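PDB 5D6S: epoxyqueuosine reductase from Streptococcus thermophilus, which is a QueG-family iron-sulfur protein that binds cobalamin together with two iron/sulfur clusters. Local coordinates for residues Y186-Y191 / I265-C270; S239-T242 / M247-M250; F252-K257 / L329-D334. All blocks are in the same frame, centred on the assembly; numbering follows the deposited sequence.

How the contacts relate
Following the chain from the N terminus, residues 186-191 lead into strand 190-197 of the four-stranded antiparallel sheet, and contact 1 closes the long loop from there to helix 265-268 in the iron-sulfur domain. Contact 2 is nested inside that loop, closing the short turn between helices 238-243 and 250-255. Contact 3 opens next, at 252-257, and ends on the C-terminal end of helix 318-331, so it crosses contact 1 but follows contact 2 in series. Contacts 2 and 3 touch where Met248 O meets Arg253 NE. Together the three join the sheet, the two-cluster domain and the C-terminal helices.

Contact 1 of 3, residues Y186-Y191 / I265-C270; sequences YGSYMY and ICQISC. With SF4 (iron/sulfur cluster), chain G; SF4 (iron/sulfur cluster), chain F.
Gln267 reaches across from the cysteine-rich segment of a ferredoxin-like double [4Fe-4S] domain and sets its side-chain amide against Ser188 and Tyr189, just ahead of strand 190-197. Its NE2 donates to Ser188 OG over 3.1 Å. The bond is nearly straight, with an N-H...O angle of 166°, and the hydroxyl oxygen lies essentially in the plane of the amide. Beside this polar grip the amide approaches the Tyr189 ring obliquely, NE2 standing 3.4 Å from CD1, with the two planes inclined at 36°. Farther out along the same ring, the phenol oxygen passes the aliphatic part of Ile268, OH to CG1 being 3.8 Å. The amide reaches this place on an extended chain beyond CG, which is anti to the carbonyl carbon (chi1 -73°).

In the next shell, Asn273 bonds through ND2 to both Ser188 OG and Gln267 O, bridging the two segments. Ser188 OG therefore receives N-H groups from two amides, which should hold its position well. The Tyr189 ring stacks with His103, and its backbone sits at the centre of an inverse gamma turn that leads into the strand. Gln267 and Ser188 both belong to the cobalamin pocket, and Met190 O bonds to N33 of cobalamin, so the contact lies beside that ligand.

Gln267 itself is placed between two cluster ligands. On one side of it in sequence, Cys266 SG binds the iron FE3 of the chain G cluster at 2.1 Å. After it, Cys270 serves the other cluster: its SG binds the iron FE3 of the chain F cluster at 2.2 Å.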
ATOM      1  N   TYR A 186       0.679 -13.748 -13.409  1.00 89.99           N
ATOM      2  CA  TYR A 186       0.501 -12.295 -13.232  1.00 79.87           C
ATOM      3  C   TYR A 186       1.453 -11.641 -12.244  1.00 73.23           C
ATOM      4  O   TYR A 186       1.317 -10.456 -11.952  1.00 72.68           O
ATOM      5  CB  TYR A 186      -0.912 -12.010 -12.766  1.00 73.69           C
ATOM      6  CG  TYR A 186      -1.964 -12.626 -13.631  1.00 76.69           C
ATOM      7  CD1 TYR A 186      -2.338 -12.028 -14.835  1.00 79.64           C
ATOM      8  CD2 TYR A 186      -2.595 -13.808 -13.261  1.00 77.09           C
ATOM      9  CE1 TYR A 186      -3.311 -12.597 -15.643  1.00 72.29           C
ATOM     10  CE2 TYR A 186      -3.560 -14.383 -14.064  1.00 71.73           C
ATOM     11  CZ  TYR A 186      -3.908 -13.772 -15.247  1.00 69.30           C
ATOM     12  OH  TYR A 186      -4.886 -14.320 -16.021  1.00 75.29           O
ATOM     13  N   GLY A 187       2.422 -12.398 -11.756  1.00 66.76           N
ATOM     14  CA  GLY A 187       3.404 -11.872 -10.813  1.00 66.92           C
ATOM     15  C   GLY A 187       2.798 -11.680  -9.439  1.00 64.75           C
ATOM     16  O   GLY A 187       1.833 -12.359  -9.097  1.00 59.38           O
ATOM     17  N   SER A 188       3.372 -10.758  -8.652  1.00 69.20           N
ATOM     18  CA  SER A 188       2.760 -10.307  -7.385  1.00 62.99           C
ATOM     19  C   SER A 188       1.757  -9.188  -7.607  1.00 59.59           C
ATOM     20  O   SER A 188       0.975  -8.877  -6.705  1.00 58.34           O
ATOM     21  CB  SER A 188       3.803  -9.871  -6.366  1.00 63.13           C
ATOM     22  OG  SER A 188       4.872  -9.185  -6.986  1.00 72.63           O
ATOM     23  N   TYR A 189       1.721  -8.634  -8.818  1.00 54.48           N
ATOM     24  CA  TYR A 189       0.793  -7.531  -9.134  1.00 57.61           C
ATOM     25  C   TYR A 189      -0.649  -7.990  -9.242  1.00 55.83           C
ATOM     26  O   TYR A 189      -1.313  -7.799 -10.266  1.00 59.01           O
ATOM     27  CB  TYR A 189       1.272  -6.702 -10.353  1.00 60.04           C
ATOM     28  CG  TYR A 189       2.685  -6.133 -10.142  1.00 70.50           C
ATOM     29  CD1 TYR A 189       2.977  -5.290  -9.053  1.00 69.81           C
ATOM     30  CD2 TYR A 189       3.727  -6.474 -10.991  1.00 71.27           C
ATOM     31  CE1 TYR A 189       4.253  -4.788  -8.848  1.00 73.79           C
ATOM     32  CE2 TYR A 189       4.999  -5.972 -10.791  1.00 83.68           C
ATOM     33  CZ  TYR A 189       5.264  -5.131  -9.718  1.00 82.77           C
ATOM     34  OH  TYR A 189       6.547  -4.635  -9.553  1.00 92.00           O
ATOM     35  N   MET A 190      -1.125  -8.538  -8.119  1.00 61.14           N
ATOM     36  CA  MET A 190      -2.532  -8.935  -7.918  1.00 64.37           C
ATOM     37  C   MET A 190      -3.138  -8.405  -6.607  1.00 64.70           C
ATOM     38  O   MET A 190      -2.489  -8.446  -5.546  1.00 57.88           O
ATOM     39  CB  MET A 190      -2.669 -10.460  -7.853  1.00 66.75           C
ATOM     40  CG  MET A 190      -2.010 -11.248  -8.979  1.00 69.59           C
ATOM     41  SD  MET A 190      -2.027 -13.010  -8.609  1.00 76.65           S
ATOM     42  CE  MET A 190      -0.773 -13.158  -7.321  1.00 71.94           C
ATOM     43  N   TYR A 191      -4.386  -7.924  -6.698  1.00 60.76           N
ATOM     44  CA  TYR A 191      -5.236  -7.676  -5.528  1.00 58.91           C
ATOM     45  C   TYR A 191      -5.848  -8.994  -5.084  1.00 59.70           C
ATOM     46  O   TYR A 191      -6.190  -9.825  -5.912  1.00 65.50           O
ATOM     47  CB  TYR A 191      -6.395  -6.738  -5.869  1.00 60.82           C
ATOM     48  CG  TYR A 191      -6.017  -5.423  -6.542  1.00 68.12           C
ATOM     49  CD1 TYR A 191      -5.009  -4.607  -6.035  1.00 63.79           C
ATOM     50  CD2 TYR A 191      -6.701  -4.980  -7.682  1.00 71.43           C
ATOM     51  CE1 TYR A 191      -4.686  -3.399  -6.646  1.00 68.74           C
ATOM     52  CE2 TYR A 191      -6.391  -3.764  -8.281  1.00 69.38           C
ATOM     53  CZ  TYR A 191      -5.382  -2.977  -7.764  1.00 68.88           C
ATOM     54  OH  TYR A 191      -5.071  -1.772  -8.365  1.00 69.70           O
ATOM     55  N   ILE A 265       9.546  -1.503  -4.304  1.00 62.56           N
ATOM     56  CA  ILE A 265      10.925  -1.916  -4.535  1.00 60.43           C
ATOM     57  C   ILE A 265      11.083  -3.457  -4.448  1.00 62.16           C
ATOM     58  O   ILE A 265      11.784  -4.049  -5.249  1.00 60.39           O
ATOM     59  CB  ILE A 265      11.884  -1.106  -3.604  1.00 58.86           C
ATOM     60  CG1 ILE A 265      11.931   0.355  -4.099  1.00 55.97           C
ATOM     61  CG2 ILE A 265      13.308  -1.671  -3.571  1.00 56.15           C
ATOM     62  CD1 ILE A 265      12.436   1.373  -3.086  1.00 53.51           C
ATOM     63  N   CYS A 266      10.428  -4.090  -3.477  1.00 64.60           N
ATOM     64  CA  CYS A 266      10.562  -5.541  -3.229  1.00 59.82           C
ATOM     65  C   CYS A 266       9.811  -6.379  -4.252  1.00 62.75           C
ATOM     66  O   CYS A 266       9.918  -7.600  -4.248  1.00 71.01           O
ATOM     67  CB  CYS A 266      10.110  -5.911  -1.801  1.00 56.95           C
ATOM     68  SG  CYS A 266       8.536  -5.200  -1.233  1.00 61.65           S
ATOM     69  N   GLN A 267       9.062  -5.720  -5.126  1.00 60.33           N
ATOM     70  CA  GLN A 267       8.365  -6.363  -6.242  1.00 61.98           C
ATOM     71  C   GLN A 267       9.021  -6.089  -7.606  1.00 67.22           C
ATOM     72  O   GLN A 267       9.098  -6.972  -8.454  1.00 70.96           O
ATOM     73  CB  GLN A 267       6.911  -5.876  -6.302  1.00 66.63           C
ATOM     74  CG  GLN A 267       5.997  -6.422  -5.202  1.00 64.57           C
ATOM     75  CD  GLN A 267       4.594  -5.822  -5.270  1.00 66.85           C
ATOM     76  OE1 GLN A 267       4.341  -4.743  -4.726  1.00 73.59           O
ATOM     77  NE2 GLN A 267       3.681  -6.515  -5.934  1.00 75.76           N
ATOM     78  N   ILE A 268       9.450  -4.852  -7.826  1.00 70.08           N
ATOM     79  CA  ILE A 268      10.225  -4.491  -8.999  1.00 68.85           C
ATOM     80  C   ILE A 268      11.503  -5.354  -9.089  1.00 74.17           C
ATOM     81  O   ILE A 268      11.915  -5.752 -10.180  1.00 61.06           O
ATOM     82  CB  ILE A 268      10.583  -2.984  -8.963  1.00 73.99           C
ATOM     83  CG1 ILE A 268       9.345  -2.150  -9.289  1.00 68.82           C
ATOM     84  CG2 ILE A 268      11.717  -2.660  -9.940  1.00 80.10           C
ATOM     85  CD1 ILE A 268       9.487  -0.668  -8.997  1.00 72.15           C
ATOM     86  N   SER A 269      12.119  -5.638  -7.938  1.00 73.91           N
ATOM     87  CA  SER A 269      13.328  -6.449  -7.894  1.00 74.48           C
ATOM     88  C   SER A 269      13.052  -7.966  -8.023  1.00 86.98           C
ATOM     89  O   SER A 269      14.000  -8.752  -7.989  1.00101.93           O
ATOM     90  CB  SER A 269      14.104  -6.183  -6.595  1.00 77.90           C
ATOM     91  OG  SER A 269      13.562  -6.897  -5.477  1.00 71.41           O
ATOM     92  N   CYS A 270      11.785  -8.379  -8.151  1.00 81.11           N
ATOM     93  CA  CYS A 270      11.431  -9.797  -8.162  1.00 75.78           C
ATOM     94  C   CYS A 270      11.435 -10.379  -9.570  1.00 87.56           C
ATOM     95  O   CYS A 270      10.761  -9.854 -10.461  1.00 85.09           O
ATOM     96  CB  CYS A 270      10.067 -10.052  -7.520  1.00 75.39           C
ATOM     97  SG  CYS A 270       9.678 -11.817  -7.260  1.00 65.44           S
TER
HETATM   98 FE1  SF4 G 402       8.532  -2.294   2.306  1.00 53.29          FE
HETATM   99 FE2  SF4 G 402       9.745  -1.276   0.272  1.00 64.39          FE
HETATM  100 FE3  SF4 G 402       9.142  -3.815   0.295  1.00 60.87          FE
HETATM  101 FE4  SF4 G 402      11.022  -2.936   1.809  1.00 57.24          FE
HETATM  102  S1  SF4 G 402      10.963  -2.919  -0.273  1.00 59.95           S
HETATM  103  S2  SF4 G 402       9.446  -4.199   2.334  1.00 56.03           S
HETATM  104  S3  SF4 G 402      10.217  -0.992   2.266  1.00 57.79           S
HETATM  105  S4  SF4 G 402       7.816  -2.176   0.321  1.00 54.43           S
HETATM  106 FE1  SF4 F 401      12.062 -12.130  -3.251  1.00 73.56          FE
HETATM  107 FE2  SF4 F 401      13.101 -13.430  -5.239  1.00 73.33          FE
HETATM  108 FE3  SF4 F 401      10.777 -12.460  -5.472  1.00 69.18          FE
HETATM  109 FE4  SF4 F 401      11.295 -14.472  -3.897  1.00 69.90          FE
HETATM  110  S1  SF4 F 401      11.341 -14.418  -5.987  1.00 78.02           S
HETATM  111  S2  SF4 F 401      10.079 -12.784  -3.526  1.00 74.24           S
HETATM  112  S3  SF4 F 401      13.227 -13.882  -3.172  1.00 65.74           S
HETATM  113  S4  SF4 F 401      12.555 -11.409  -5.158  1.00 76.84           S

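Contact 2 of 3, residues S239-T242 / M247-M250; sequences SFQT and MMDM
Met248 lays its side chain against Gln241, and this van der Waals packing is the substance of the contact between helix 238-243 and the loop that follows it. The backbones come nearest at the same two residues, Gln241 CA and Met248 CA being 6.6 Å apart. The methyl group makes the nearest approach, Met248 CE lying 3.6 Å from the backbone atom Gln241 O. The same CE is 4.3 Å from Thr242 N, so the methyl lies over the peptide unit joining the two residues. Thr242 meets it through the backbone, because its own CB points away from the loop. The methionine chain runs straight out, CG anti to the backbone N, until it bends at its last torsion (chi3 -57°) and turns CE onto the helix. Nearer the loop backbone, the end of the Gln241 side chain crosses the CG part of Met248. A bend at chi2 (-57°) helps bring it there, since CB already points toward the loop. Arg323, Asn324 and Ile327 of helix 318-331 also touch Met248, placing it between helices 238-243 and 318-331.

The polar bonds lie at the margins and run to third parties. Asp249 stands at the N-cap of helix 250-255 and caps Glu251 N through OD2; a carboxylate at this end would probably also interact favourably with the helix dipole. Cobalamin meets the helix at Ser239 and Phe240, Ser239 OG hydrogen-bonding to O39 of cobalamin, whereas Gln241 faces the loop.

The chemistry implies a division of labour: a thioether methyl on a peptide unit provides non-directional packing, while the polar bonds at the margins are the directional ones and probably do more to set how the turn is oriented.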
ATOM      1  N   SER A 239       6.189   1.554   2.806  1.00 54.44           N
ATOM      2  CA  SER A 239       4.754   1.595   2.478  1.00 55.39           C
ATOM      3  C   SER A 239       3.977   2.084   3.686  1.00 54.13           C
ATOM      4  O   SER A 239       3.011   2.853   3.576  1.00 58.01           O
ATOM      5  CB  SER A 239       4.230   0.234   2.053  1.00 55.09           C
ATOM      6  OG  SER A 239       2.874   0.332   1.614  1.00 55.29           O
ATOM      7  N   PHE A 240       4.432   1.649   4.858  1.00 49.94           N
ATOM      8  CA  PHE A 240       3.835   2.055   6.113  1.00 43.93           C
ATOM      9  C   PHE A 240       4.162   3.498   6.366  1.00 44.19           C
ATOM     10  O   PHE A 240       3.288   4.276   6.716  1.00 51.69           O
ATOM     11  CB  PHE A 240       4.332   1.165   7.266  1.00 44.99           C
ATOM     12  CG  PHE A 240       3.903   1.637   8.628  1.00 41.88           C
ATOM     13  CD1 PHE A 240       2.557   1.758   8.944  1.00 41.28           C
ATOM     14  CD2 PHE A 240       4.835   2.018   9.563  1.00 37.63           C
ATOM     15  CE1 PHE A 240       2.164   2.210  10.194  1.00 34.03           C
ATOM     16  CE2 PHE A 240       4.444   2.508  10.785  1.00 35.22           C
ATOM     17  CZ  PHE A 240       3.121   2.591  11.113  1.00 30.42           C
ATOM     18  N   GLN A 241       5.417   3.865   6.186  1.00 47.52           N
ATOM     19  CA  GLN A 241       5.843   5.209   6.540  1.00 46.56           C
ATOM     20  C   GLN A 241       5.054   6.249   5.751  1.00 43.55           C
ATOM     21  O   GLN A 241       4.648   7.282   6.300  1.00 51.34           O
ATOM     22  CB  GLN A 241       7.325   5.394   6.320  1.00 44.16           C
ATOM     23  CG  GLN A 241       8.200   4.747   7.377  1.00 48.29           C
ATOM     24  CD  GLN A 241       7.941   5.181   8.805  1.00 44.96           C
ATOM     25  OE1 GLN A 241       7.872   4.355   9.678  1.00 40.79           O
ATOM     26  NE2 GLN A 241       7.841   6.476   9.052  1.00 54.30           N
ATOM     27  N   THR A 242       4.773   5.959   4.503  1.00 42.74           N
ATOM     28  CA  THR A 242       3.988   6.877   3.698  1.00 49.69           C
ATOM     29  C   THR A 242       2.554   6.985   4.223  1.00 53.03           C
ATOM     30  O   THR A 242       1.885   7.970   3.972  1.00 64.20           O
ATOM     31  CB  THR A 242       3.975   6.499   2.202  1.00 48.32           C
ATOM     32  OG1 THR A 242       3.554   5.142   2.044  1.00 52.44           O
ATOM     33  CG2 THR A 242       5.332   6.647   1.649  1.00 49.42           C
ATOM     34  N   MET A 247       4.862  12.682  12.168  1.00 48.66           N
ATOM     35  CA  MET A 247       6.056  13.181  11.599  1.00 40.71           C
ATOM     36  C   MET A 247       6.896  11.978  11.186  1.00 40.53           C
ATOM     37  O   MET A 247       7.291  11.185  12.032  1.00 44.31           O
ATOM     38  CB  MET A 247       6.702  14.014  12.690  1.00 39.84           C
ATOM     39  CG  MET A 247       7.646  15.049  12.206  1.00 50.97           C
ATOM     40  SD  MET A 247       6.878  16.480  11.429  1.00 52.80           S
ATOM     41  CE  MET A 247       8.379  17.013  10.607  1.00 50.32           C
ATOM     42  N   MET A 248       7.175  11.832   9.888  1.00 42.59           N
ATOM     43  CA  MET A 248       8.070  10.773   9.376  1.00 40.88           C
ATOM     44  C   MET A 248       9.484  10.934   9.896  1.00 45.26           C
ATOM     45  O   MET A 248      10.091  11.970   9.668  1.00 52.45           O
ATOM     46  CB  MET A 248       8.134  10.799   7.838  1.00 47.44           C
ATOM     47  CG  MET A 248       8.915   9.648   7.181  1.00 49.36           C
ATOM     48  SD  MET A 248       8.875   9.557   5.378  1.00 51.94           S
ATOM     49  CE  MET A 248       7.126   9.476   5.003  1.00 52.47           C
ATOM     50  N   ASP A 249      10.043   9.899  10.531  1.00 45.95           N
ATOM     51  CA  ASP A 249      11.426   9.968  11.035  1.00 49.49           C
ATOM     52  C   ASP A 249      12.400  10.309   9.917  1.00 51.45           C
ATOM     53  O   ASP A 249      12.195   9.906   8.762  1.00 54.16           O
ATOM     54  CB  ASP A 249      11.861   8.648  11.679  1.00 50.07           C
ATOM     55  CG  ASP A 249      13.281   8.709  12.244  1.00 56.47           C
ATOM     56  OD1 ASP A 249      13.444   9.264  13.349  1.00 61.95           O
ATOM     57  OD2 ASP A 249      14.241   8.205  11.583  1.00 56.63           O
ATOM     58  N   MET A 250      13.466  11.012  10.288  1.00 48.00           N
ATOM     59  CA  MET A 250      14.514  11.443   9.364  1.00 50.58           C
ATOM     60  C   MET A 250      15.001  10.371   8.408  1.00 53.70           C
ATOM     61  O   MET A 250      15.264  10.641   7.236  1.00 58.99           O
ATOM     62  CB  MET A 250      15.721  11.971  10.158  1.00 50.10           C
ATOM     63  CG  MET A 250      16.676  12.819   9.323  1.00 51.02           C
ATOM     64  SD  MET A 250      15.933  14.365   8.788  1.00 52.86           S
ATOM     65  CE  MET A 250      15.747  15.291  10.296  1.00 44.69           C
TER

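Contact 3 of 3, residues F252-K257 / L329-D334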
ATOM      1  N   PHE A 252      13.627   7.876   6.898  1.00 47.58           N
ATOM      2  CA  PHE A 252      12.788   7.434   5.776  1.00 46.65           C
ATOM      3  C   PHE A 252      12.496   8.514   4.756  1.00 45.76           C
ATOM      4  O   PHE A 252      12.096   8.201   3.653  1.00 49.21           O
ATOM      5  CB  PHE A 252      11.476   6.841   6.276  1.00 44.44           C
ATOM      6  CG  PHE A 252      11.658   5.850   7.356  1.00 45.75           C
ATOM      7  CD1 PHE A 252      12.346   4.687   7.118  1.00 49.30           C
ATOM      8  CD2 PHE A 252      11.155   6.077   8.615  1.00 53.36           C
ATOM      9  CE1 PHE A 252      12.531   3.750   8.116  1.00 48.94           C
ATOM     10  CE2 PHE A 252      11.331   5.151   9.625  1.00 52.10           C
ATOM     11  CZ  PHE A 252      12.028   3.981   9.370  1.00 49.89           C
ATOM     12  N   ARG A 253      12.706   9.774   5.125  1.00 49.23           N
ATOM     13  CA  ARG A 253      12.407  10.899   4.257  1.00 48.66           C
ATOM     14  C   ARG A 253      13.194  10.802   2.949  1.00 54.27           C
ATOM     15  O   ARG A 253      12.608  10.793   1.843  1.00 55.17           O
ATOM     16  CB  ARG A 253      12.727  12.207   4.960  1.00 51.57           C
ATOM     17  CG  ARG A 253      11.898  12.436   6.227  1.00 55.79           C
ATOM     18  CD  ARG A 253      12.218  13.747   6.923  1.00 54.64           C
ATOM     19  NE  ARG A 253      11.655  13.815   8.263  1.00 52.18           N
ATOM     20  CZ  ARG A 253      11.870  14.810   9.114  1.00 46.94           C
ATOM     21  NH1 ARG A 253      12.603  15.848   8.792  1.00 53.86           N
ATOM     22  NH2 ARG A 253      11.331  14.776  10.297  1.00 51.57           N
ATOM     23  N   LYS A 254      14.514  10.716   3.076  1.00 56.24           N
ATOM     24  CA  LYS A 254      15.389  10.617   1.910  1.00 60.15           C
ATOM     25  C   LYS A 254      15.011   9.386   1.058  1.00 59.24           C
ATOM     26  O   LYS A 254      15.014   9.425  -0.171  1.00 56.71           O
ATOM     27  CB  LYS A 254      16.824  10.530   2.383  1.00 65.54           C
ATOM     28  CG  LYS A 254      17.844  10.960   1.363  1.00 78.28           C
ATOM     29  CD  LYS A 254      19.249  10.772   1.927  1.00 94.59           C
ATOM     30  CE  LYS A 254      20.314  10.845   0.837  1.00101.27           C
ATOM     31  NZ  LYS A 254      21.676  10.581   1.382  1.00103.38           N
ATOM     32  N   LYS A 255      14.604   8.318   1.728  1.00 55.21           N
ATOM     33  CA  LYS A 255      14.400   7.049   1.066  1.00 51.54           C
ATOM     34  C   LYS A 255      13.115   6.867   0.288  1.00 49.04           C
ATOM     35  O   LYS A 255      13.047   5.977  -0.565  1.00 46.75           O
ATOM     36  CB  LYS A 255      14.529   5.913   2.081  1.00 53.74           C
ATOM     37  CG  LYS A 255      15.862   5.939   2.814  1.00 56.03           C
ATOM     38  CD  LYS A 255      16.066   4.687   3.640  1.00 55.27           C
ATOM     39  CE  LYS A 255      17.441   4.670   4.256  1.00 55.05           C
ATOM     40  NZ  LYS A 255      17.604   3.515   5.178  1.00 52.82           N
ATOM     41  N   ILE A 256      12.079   7.641   0.575  1.00 50.17           N
ATOM     42  CA  ILE A 256      10.850   7.512  -0.226  1.00 47.23           C
ATOM     43  C   ILE A 256      11.063   8.171  -1.574  1.00 51.96           C
ATOM     44  O   ILE A 256      10.203   8.055  -2.462  1.00 61.94           O
ATOM     45  CB  ILE A 256       9.584   8.073   0.429  1.00 47.55           C
ATOM     46  CG1 ILE A 256       9.658   9.586   0.618  1.00 51.97           C
ATOM     47  CG2 ILE A 256       9.356   7.439   1.791  1.00 55.18           C
ATOM     48  CD1 ILE A 256       8.322  10.214   0.972  1.00 45.21           C
ATOM     49  N   LYS A 257      12.227   8.811  -1.751  1.00 55.89           N
ATOM     50  CA  LYS A 257      12.574   9.503  -3.001  1.00 51.78           C
ATOM     51  C   LYS A 257      11.403  10.353  -3.407  1.00 47.75           C
ATOM     52  O   LYS A 257      11.038  11.264  -2.673  1.00 55.05           O
ATOM     53  CB  LYS A 257      12.984   8.511  -4.085  1.00 59.55           C
ATOM     54  CG  LYS A 257      14.312   7.806  -3.817  1.00 61.36           C
ATOM     55  CD  LYS A 257      14.806   7.102  -5.070  1.00 72.34           C
ATOM     56  CE  LYS A 257      16.323   6.924  -5.080  1.00 83.60           C
ATOM     57  NZ  LYS A 257      16.771   5.884  -4.122  1.00 80.02           N
ATOM     58  N   LEU A 329       9.428  16.909  -2.905  1.00 49.78           N
ATOM     59  CA  LEU A 329      10.017  18.178  -3.335  1.00 47.43           C
ATOM     60  C   LEU A 329      11.395  18.434  -2.708  1.00 48.54           C
ATOM     61  O   LEU A 329      12.291  18.946  -3.378  1.00 50.28           O
ATOM     62  CB  LEU A 329       9.090  19.332  -3.009  1.00 41.46           C
ATOM     63  CG  LEU A 329       7.877  19.335  -3.899  1.00 44.92           C
ATOM     64  CD1 LEU A 329       6.881  20.363  -3.372  1.00 50.05           C
ATOM     65  CD2 LEU A 329       8.245  19.635  -5.336  1.00 43.43           C
ATOM     66  N   ALA A 330      11.568  18.079  -1.437  1.00 41.40           N
ATOM     67  CA  ALA A 330      12.867  18.229  -0.833  1.00 44.45           C
ATOM     68  C   ALA A 330      13.887  17.250  -1.458  1.00 48.69           C
ATOM     69  O   ALA A 330      15.017  17.613  -1.740  1.00 50.33           O
ATOM     70  CB  ALA A 330      12.765  18.027   0.662  1.00 47.05           C
ATOM     71  N   ASN A 331      13.471  16.008  -1.677  1.00 49.56           N
ATOM     72  CA  ASN A 331      14.324  15.021  -2.337  1.00 51.65           C
ATOM     73  C   ASN A 331      14.717  15.371  -3.774  1.00 53.50           C
ATOM     74  O   ASN A 331      15.784  14.977  -4.235  1.00 61.25           O
ATOM     75  CB  ASN A 331      13.655  13.646  -2.310  1.00 51.06           C
ATOM     76  CG  ASN A 331      13.719  13.025  -0.942  1.00 53.55           C
ATOM     77  OD1 ASN A 331      14.538  13.445  -0.093  1.00 48.04           O
ATOM     78  ND2 ASN A 331      12.861  12.040  -0.694  1.00 48.43           N
ATOM     79  N   LEU A 332      13.872  16.128  -4.469  1.00 51.98           N
ATOM     80  CA  LEU A 332      14.228  16.691  -5.760  1.00 51.87           C
ATOM     81  C   LEU A 332      15.014  18.011  -5.705  1.00 50.88           C
ATOM     82  O   LEU A 332      15.337  18.551  -6.766  1.00 55.62           O
ATOM     83  CB  LEU A 332      12.972  16.922  -6.592  1.00 55.49           C
ATOM     84  CG  LEU A 332      12.198  15.653  -6.911  1.00 54.14           C
ATOM     85  CD1 LEU A 332      10.808  16.001  -7.403  1.00 50.20           C
ATOM     86  CD2 LEU A 332      12.947  14.823  -7.944  1.00 55.82           C
ATOM     87  N   HIS A 333      15.320  18.535  -4.511  1.00 51.95           N
ATOM     88  CA  HIS A 333      15.997  19.848  -4.378  1.00 58.74           C
ATOM     89  C   HIS A 333      15.335  20.987  -5.177  1.00 64.02           C
ATOM     90  O   HIS A 333      16.027  21.861  -5.721  1.00 70.26           O
ATOM     91  CB  HIS A 333      17.451  19.712  -4.798  1.00 61.17           C
ATOM     92  CG  HIS A 333      18.132  18.551  -4.164  1.00 70.55           C
ATOM     93  ND1 HIS A 333      18.554  18.574  -2.853  1.00 76.86           N
ATOM     94  CD2 HIS A 333      18.433  17.321  -4.640  1.00 74.59           C
ATOM     95  CE1 HIS A 333      19.083  17.404  -2.547  1.00 80.13           C
ATOM     96  NE2 HIS A 333      19.025  16.628  -3.614  1.00 79.67           N
ATOM     97  N   ASP A 334      14.002  20.959  -5.261  1.00 62.27           N
ATOM     98  CA  ASP A 334      13.257  21.822  -6.184  1.00 62.65           C
ATOM     99  C   ASP A 334      13.207  23.247  -5.688  1.00 56.07           C
ATOM    100  O   ASP A 334      12.390  23.574  -4.829  1.00 61.12           O
ATOM    101  CB  ASP A 334      11.827  21.308  -6.385  1.00 63.98           C
ATOM    102  CG  ASP A 334      11.079  22.049  -7.491  1.00 67.62           C
ATOM    103  OD1 ASP A 334      11.701  22.917  -8.167  1.00 61.59           O
ATOM    104  OD2 ASP A 334       9.884  21.720  -7.720  1.00 62.11           O
TER
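Arg253 meets Asn331 through its backbone carbonyl rather than its side chain: Asn331 ND2 donates to Arg253 O across 2.8 Å, almost in line, with an N-H...O angle of 173°. The donor comes in tilted from the plane of that carbonyl. The arginine side chain leads the other way, its NE bonding to Met248 O while the guanidinium forms a salt bridge with Glu389 and a cation-pi contact with Trp359.

At Lys254 the asparagine simply packs on the backbone, OD1 lying 3.6 Å from Lys254 CA. The lysine chain points away from the asparagine. Ile256 contributes a looser touch, CG1 standing 4.2 Å from Asn331 ND2, and packs against Thr242 of helix 238-243.

Lys257 leaves the helix with positive phi (47°), and this turn of the chain brings its carbonyl round to the same amide nitrogen. Asn331 ND2 donates to Lys257 O at 2.8 Å, and here the nitrogen lies in the carbonyl plane, on a lone pair. Both acceptors lie close to the plane of the asparagine amide, one for each N-H, so the two bonds together fix the group against rotation. With CG anti to the carbonyl carbon (chi1 -74°), Asn331 projects its amide from the last turn of helix 318-331 to a point between Arg253 O and Lys257 O.

That helix finishes in a Schellman motif at His333. Two helix C-termini thus meet here, and the arrangement is one of side-chain C-capping, in which an asparagine amide takes up carbonyls at the weakly bonded C-terminal end of helix 250-255.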